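Local coordinates for type IV secretion system protein VirB11 (Brucella suis, PDB 2GZA) that hydrolyses ATP as a hexameric ATPase of the VirB type IV secretion system, probably supplying energy to the secretion machinery, at residues Ile314-Tyr319 / Arg351-Gln356; Pro150-Leu155 / Val343-Asn348. All blocks are in the same frame, centred on the assembly; numbering follows the deposited sequence.

Contact 1: Ile314-Tyr319 / Arg351-Gln356; sequences IRRLLY and RALSLQ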
# COMPACT_ATOMS: atom_id res chain seq x y z
N ILE C 314 -11.74 -6.94 8.53
CA ILE C 314 -11.43 -7.96 9.52
C ILE C 314 -12.40 -7.84 10.70
O ILE C 314 -13.02 -8.82 11.12
CB ILE C 314 -9.95 -7.85 9.99
CG1 ILE C 314 -9.01 -8.16 8.83
CG2 ILE C 314 -9.68 -8.78 11.18
CD1 ILE C 314 -7.56 -7.80 9.06
N ARG C 315 -12.54 -6.62 11.20
CA ARG C 315 -13.44 -6.33 12.30
C ARG C 315 -14.90 -6.60 11.96
O ARG C 315 -15.68 -7.00 12.82
CB ARG C 315 -13.27 -4.88 12.78
CG ARG C 315 -11.94 -4.59 13.51
CD ARG C 315 -11.71 -5.51 14.72
NE ARG C 315 -12.70 -5.26 15.77
CZ ARG C 315 -12.50 -4.47 16.82
NH1 ARG C 315 -11.33 -3.86 17.00
NH2 ARG C 315 -13.47 -4.30 17.70
N ARG C 316 -15.26 -6.38 10.71
CA ARG C 316 -16.60 -6.71 10.25
C ARG C 316 -16.81 -8.23 10.16
O ARG C 316 -17.88 -8.72 10.53
CB ARG C 316 -16.88 -6.02 8.92
CG ARG C 316 -18.19 -6.43 8.27
CD ARG C 316 -17.89 -6.69 6.82
NE ARG C 316 -19.06 -6.84 5.96
CZ ARG C 316 -19.90 -5.87 5.64
NH1 ARG C 316 -19.74 -4.68 6.13
NH2 ARG C 316 -20.92 -6.11 4.83
N LEU C 317 -15.81 -8.95 9.69
CA LEU C 317 -15.88 -10.41 9.61
C LEU C 317 -16.06 -11.04 10.99
O LEU C 317 -16.85 -11.96 11.15
CB LEU C 317 -14.66 -10.99 8.89
CG LEU C 317 -14.86 -11.33 7.41
CD1 LEU C 317 -16.12 -12.19 7.18
CD2 LEU C 317 -14.94 -10.09 6.58
N LEU C 318 -15.32 -10.53 11.97
CA LEU C 318 -15.44 -10.98 13.34
C LEU C 318 -16.85 -10.82 13.89
O LEU C 318 -17.37 -11.71 14.56
CB LEU C 318 -14.44 -10.25 14.25
CG LEU C 318 -13.05 -10.83 14.55
CD1 LEU C 318 -12.91 -12.27 14.09
CD2 LEU C 318 -11.96 -9.98 13.95
N TYR C 319 -17.47 -9.68 13.60
CA TYR C 319 -18.82 -9.40 14.06
C TYR C 319 -19.90 -10.23 13.36
O TYR C 319 -20.94 -10.52 13.95
CB TYR C 319 -19.16 -7.91 13.96
CG TYR C 319 -18.42 -7.02 14.94
CD1 TYR C 319 -17.93 -5.78 14.54
CD2 TYR C 319 -18.20 -7.41 16.26
CE1 TYR C 319 -17.24 -4.95 15.42
CE2 TYR C 319 -17.51 -6.59 17.15
CZ TYR C 319 -17.04 -5.36 16.72
OH TYR C 319 -16.36 -4.55 17.60
N ARG C 351 -26.61 -7.68 12.46
CA ARG C 351 -27.71 -7.38 11.53
C ARG C 351 -27.40 -6.20 10.62
O ARG C 351 -27.25 -6.37 9.41
CB ARG C 351 -29.00 -7.12 12.30
CG ARG C 351 -30.26 -7.34 11.48
CD ARG C 351 -30.63 -8.81 11.42
NE ARG C 351 -31.07 -9.18 10.08
CZ ARG C 351 -30.35 -9.90 9.22
NH1 ARG C 351 -29.15 -10.35 9.55
NH2 ARG C 351 -30.85 -10.18 8.02
N ALA C 352 -27.30 -5.02 11.22
CA ALA C 352 -27.00 -3.80 10.48
C ALA C 352 -25.91 -4.06 9.44
O ALA C 352 -26.14 -3.91 8.24
CB ALA C 352 -26.61 -2.68 11.43
N LEU C 353 -24.74 -4.48 9.93
CA LEU C 353 -23.58 -4.84 9.10
C LEU C 353 -23.90 -5.74 7.92
O LEU C 353 -23.58 -5.42 6.78
CB LEU C 353 -22.51 -5.50 9.97
CG LEU C 353 -21.33 -4.70 10.55
CD1 LEU C 353 -21.66 -3.26 10.92
CD2 LEU C 353 -20.79 -5.45 11.76
N SER C 354 -24.54 -6.88 8.18
CA SER C 354 -24.83 -7.86 7.13
C SER C 354 -25.84 -7.34 6.12
O SER C 354 -26.00 -7.89 5.04
CB SER C 354 -25.32 -9.18 7.73
OG SER C 354 -26.52 -9.01 8.45
N LEU C 355 -26.49 -6.24 6.49
CA LEU C 355 -27.53 -5.64 5.67
C LEU C 355 -27.03 -4.33 5.06
O LEU C 355 -27.71 -3.74 4.21
CB LEU C 355 -28.76 -5.38 6.54
CG LEU C 355 -30.11 -5.92 6.10
CD1 LEU C 355 -30.11 -7.44 6.05
CD2 LEU C 355 -31.17 -5.42 7.06
N GLN C 356 -25.84 -3.91 5.48
CA GLN C 356 -25.31 -2.57 5.22
C GLN C 356 -24.98 -2.33 3.76
O GLN C 356 -24.98 -1.83 2.63
CB GLN C 356 -24.07 -2.34 6.09
CG GLN C 356 -23.67 -0.88 6.30
CD GLN C 356 -22.51 -0.74 7.28
OE1 GLN C 356 -21.67 -1.63 7.39
NE2 GLN C 356 -22.47 0.39 7.99

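Contact 2: Pro150-Leu155 / Val343-Asn348; sequences PFEQEL and VWYDPN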
# COMPACT_ATOMS: atom_id res chain seq x y z
N PRO C 150 -35.07 -12.77 14.61
CA PRO C 150 -36.04 -13.85 14.71
C PRO C 150 -36.52 -14.08 16.15
O PRO C 150 -37.60 -13.63 16.55
CB PRO C 150 -35.25 -15.07 14.20
CG PRO C 150 -34.09 -14.51 13.46
CD PRO C 150 -33.76 -13.21 14.11
N PHE C 151 -35.68 -14.81 16.89
CA PHE C 151 -35.78 -15.18 18.29
C PHE C 151 -34.34 -15.49 18.75
O PHE C 151 -33.97 -16.58 19.22
CB PHE C 151 -36.72 -16.35 18.50
N GLU C 152 -33.61 -14.41 18.50
CA GLU C 152 -32.34 -14.01 19.00
C GLU C 152 -32.84 -13.02 20.05
O GLU C 152 -32.12 -12.63 20.96
CB GLU C 152 -31.50 -13.24 17.96
CG GLU C 152 -30.90 -14.08 16.84
CD GLU C 152 -30.25 -13.23 15.75
OE1 GLU C 152 -30.97 -12.45 15.09
OE2 GLU C 152 -29.02 -13.34 15.55
N GLN C 153 -34.10 -12.63 19.89
CA GLN C 153 -34.80 -11.78 20.85
C GLN C 153 -35.02 -12.54 22.16
O GLN C 153 -35.08 -11.92 23.22
CB GLN C 153 -36.15 -11.31 20.29
CG GLN C 153 -36.09 -10.45 19.03
CD GLN C 153 -35.72 -8.99 19.28
OE1 GLN C 153 -35.32 -8.62 20.39
NE2 GLN C 153 -35.81 -8.09 18.31
N GLU C 154 -35.15 -13.86 22.08
CA GLU C 154 -35.18 -14.70 23.28
C GLU C 154 -33.85 -14.62 24.02
O GLU C 154 -33.82 -14.42 25.24
CB GLU C 154 -35.51 -16.15 22.94
CG GLU C 154 -35.46 -17.06 24.16
CD GLU C 154 -35.64 -18.52 23.81
OE1 GLU C 154 -35.99 -18.83 22.65
OE2 GLU C 154 -35.45 -19.35 24.72
N LEU C 155 -32.75 -14.77 23.29
CA LEU C 155 -31.41 -14.62 23.85
C LEU C 155 -31.17 -13.23 24.41
O LEU C 155 -30.62 -13.08 25.51
CB LEU C 155 -30.36 -14.94 22.79
CG LEU C 155 -30.00 -16.41 22.65
CD1 LEU C 155 -29.16 -16.63 21.41
CD2 LEU C 155 -29.30 -16.89 23.91
N VAL C 343 -20.74 -10.44 29.35
CA VAL C 343 -21.17 -11.28 28.25
C VAL C 343 -21.53 -10.34 27.12
O VAL C 343 -22.40 -9.48 27.27
CB VAL C 343 -22.37 -12.16 28.62
CG1 VAL C 343 -22.89 -12.89 27.39
CG2 VAL C 343 -22.00 -13.15 29.71
N TRP C 344 -20.85 -10.48 26.00
CA TRP C 344 -21.09 -9.64 24.86
C TRP C 344 -21.98 -10.38 23.87
O TRP C 344 -21.70 -11.52 23.50
CB TRP C 344 -19.75 -9.21 24.24
CG TRP C 344 -19.89 -8.33 23.05
CD1 TRP C 344 -19.83 -6.97 23.04
CD2 TRP C 344 -20.10 -8.74 21.70
NE1 TRP C 344 -20.00 -6.50 21.76
CE2 TRP C 344 -20.17 -7.57 20.91
CE3 TRP C 344 -20.24 -9.98 21.07
CZ2 TRP C 344 -20.38 -7.60 19.53
CZ3 TRP C 344 -20.45 -10.02 19.69
CH2 TRP C 344 -20.52 -8.83 18.94
N TYR C 345 -23.07 -9.73 23.47
CA TYR C 345 -23.99 -10.26 22.47
C TYR C 345 -24.68 -9.09 21.79
O TYR C 345 -25.37 -8.32 22.44
CB TYR C 345 -25.00 -11.20 23.14
CG TYR C 345 -26.03 -11.80 22.22
CD1 TYR C 345 -25.67 -12.56 21.11
CD2 TYR C 345 -27.39 -11.63 22.47
CE1 TYR C 345 -26.63 -13.12 20.27
CE2 TYR C 345 -28.36 -12.18 21.64
CZ TYR C 345 -27.97 -12.92 20.54
OH TYR C 345 -28.93 -13.47 19.73
N ASP C 346 -24.47 -8.95 20.48
CA ASP C 346 -25.04 -7.84 19.73
C ASP C 346 -25.52 -8.23 18.32
O ASP C 346 -24.89 -7.85 17.33
CB ASP C 346 -24.04 -6.68 19.69
CG ASP C 346 -24.67 -5.36 19.28
OD1 ASP C 346 -25.92 -5.25 19.19
OD2 ASP C 346 -23.90 -4.40 19.05
N PRO C 347 -26.63 -8.98 18.23
CA PRO C 347 -27.15 -9.45 16.93
C PRO C 347 -27.61 -8.29 16.06
O PRO C 347 -27.71 -8.43 14.83
CB PRO C 347 -28.33 -10.34 17.32
CG PRO C 347 -28.73 -9.88 18.68
CD PRO C 347 -27.48 -9.42 19.35
N ASN C 348 -27.89 -7.17 16.70
CA ASN C 348 -28.26 -5.93 16.04
C ASN C 348 -27.13 -5.32 15.20
O ASN C 348 -27.40 -4.63 14.23
CB ASN C 348 -28.75 -4.90 17.07
CG ASN C 348 -30.24 -5.02 17.36
OD1 ASN C 348 -31.07 -4.79 16.49
ND2 ASN C 348 -30.58 -5.37 18.59
O HOH W 1 -27.61 -14.02 17.40
O HOH W 2 -28.13 -10.81 13.87

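Contact 1: Ile314-Tyr319 / Arg351-Gln356
Arg316 and Tyr319, one turn apart on helix 311-321, meet Leu353 of the C-terminal helix 347-355 in a small helix-to-helix contact at the surface, with no hydrogen bond across it. Leucine suits the meeting point because its apolar branch can lie against both the tyrosine and the aliphatic part of the arginine. Its CD2 lies 3.7 Å from Tyr319 CB and also approaches CD1 of the ring obliquely, while its CG is 4.2 Å from Arg316 CG.

Arg316 leaves with CG anti to the backbone N (chi1 173°), then bends at the next bond, so that its guanidinium lies with one face against the Leu353 backbone carbonyl carbon. Gln356 OE1 comes in at the guanidinium edge, 3.8 Å from NH1, with amide and guanidinium planes only 12° apart. The main charge partner is elsewhere: Arg316 makes a salt bridge to Glu294 of a second subunit. At the far end of Tyr319, its OH receives a bond of 2.9 Å from Arg315 NH2, whose NH1 pairs with Glu294 of the same chain.

Arg316 thus serves both intrachain packing and the subunit interface, consistent with the hexameric ring of VirB11-like P-loop ATPases.

Contact 2: Pro150-Leu155 / Val343-Asn348
Tyr345 presents the edge of its ring to Glu152, whose backbone O lies in the ring plane, 3.8 Å from Tyr345 CE2. One face is occupied by a residue of its own segment: Pro347 CD stands 3.6 Å above the plane, over the ring centre, as in a CH-pi contact. Leu155 approaches obliquely, its CB 3.6 Å from Tyr345 CE2 and its CD1 reaching towards the hydroxyl end; a buried leucine suits a place between this ring and helix 164-173, whose Phe167 meets Tyr345 edge-to-face. Nearby, the Trp344 ring meets Phe293 edge-to-face and has Asp346 N above one face, offset toward the rim. With CG anti to the backbone N (chi1 179°), the Tyr345 ring reaches from strand 339-345 across to the segment leading into helix 153-160. Tyrosine suits this place, since its ring packs against Leu155, Pro347 and Phe167 while its hydroxyl reaches the polar side of Glu152.

The Glu152 side chain lies across the tyrosine, with carboxylate and ring planes 77° apart, and runs antiparallel to Pro347, bringing OE2 to 3.6 Å from Pro347 CB. No direct hydrogen bond joins the segments. Instead one water lies between Glu152 OE2 and Tyr345 OH, 2.7 Å from that OH, although its modelled position is doubtful. Another can donate to Pro347 O, at 2.6 Å, and lies 3.2 Å from Glu152 OE2. Glutamate suits this border because its carboxylate can accept from water while its chain also touches Arg176.

Asp346 OD2 bonds to Thr349 OG1; Pro347 follows well in the first turn, where a helix needs no donor from its backbone nitrogen. What results is a strand-to-helix turn with aspartate at the N-cap position and a following proline, packed through a tyrosine onto the helices beside the edge strand of the P-loop ATPase sheet.

In the fold
Along the chain, residues 150-155 come first, and contact 2 closes a very long loop when 343-348 returns to them; the 187 intervening residues include the predicted ATP-binding P-loop. Contact 1 starts within that loop, at 314-319, and closes beyond its end, at 351-356, so the two loops cross. After 314-319 the chain forms strand 324-331 and then the antiparallel strand 339-345, which runs into 343-348. Helix 347-355 serves both contacts: its start faces helix 153-160, its later turns helix 311-321. The contacts, with centres about 15 Å apart, touch where Tyr319 CD2 packs 3.8 Å from Trp344 CH2, joining helix 311-321 to the outermost strand 339-345.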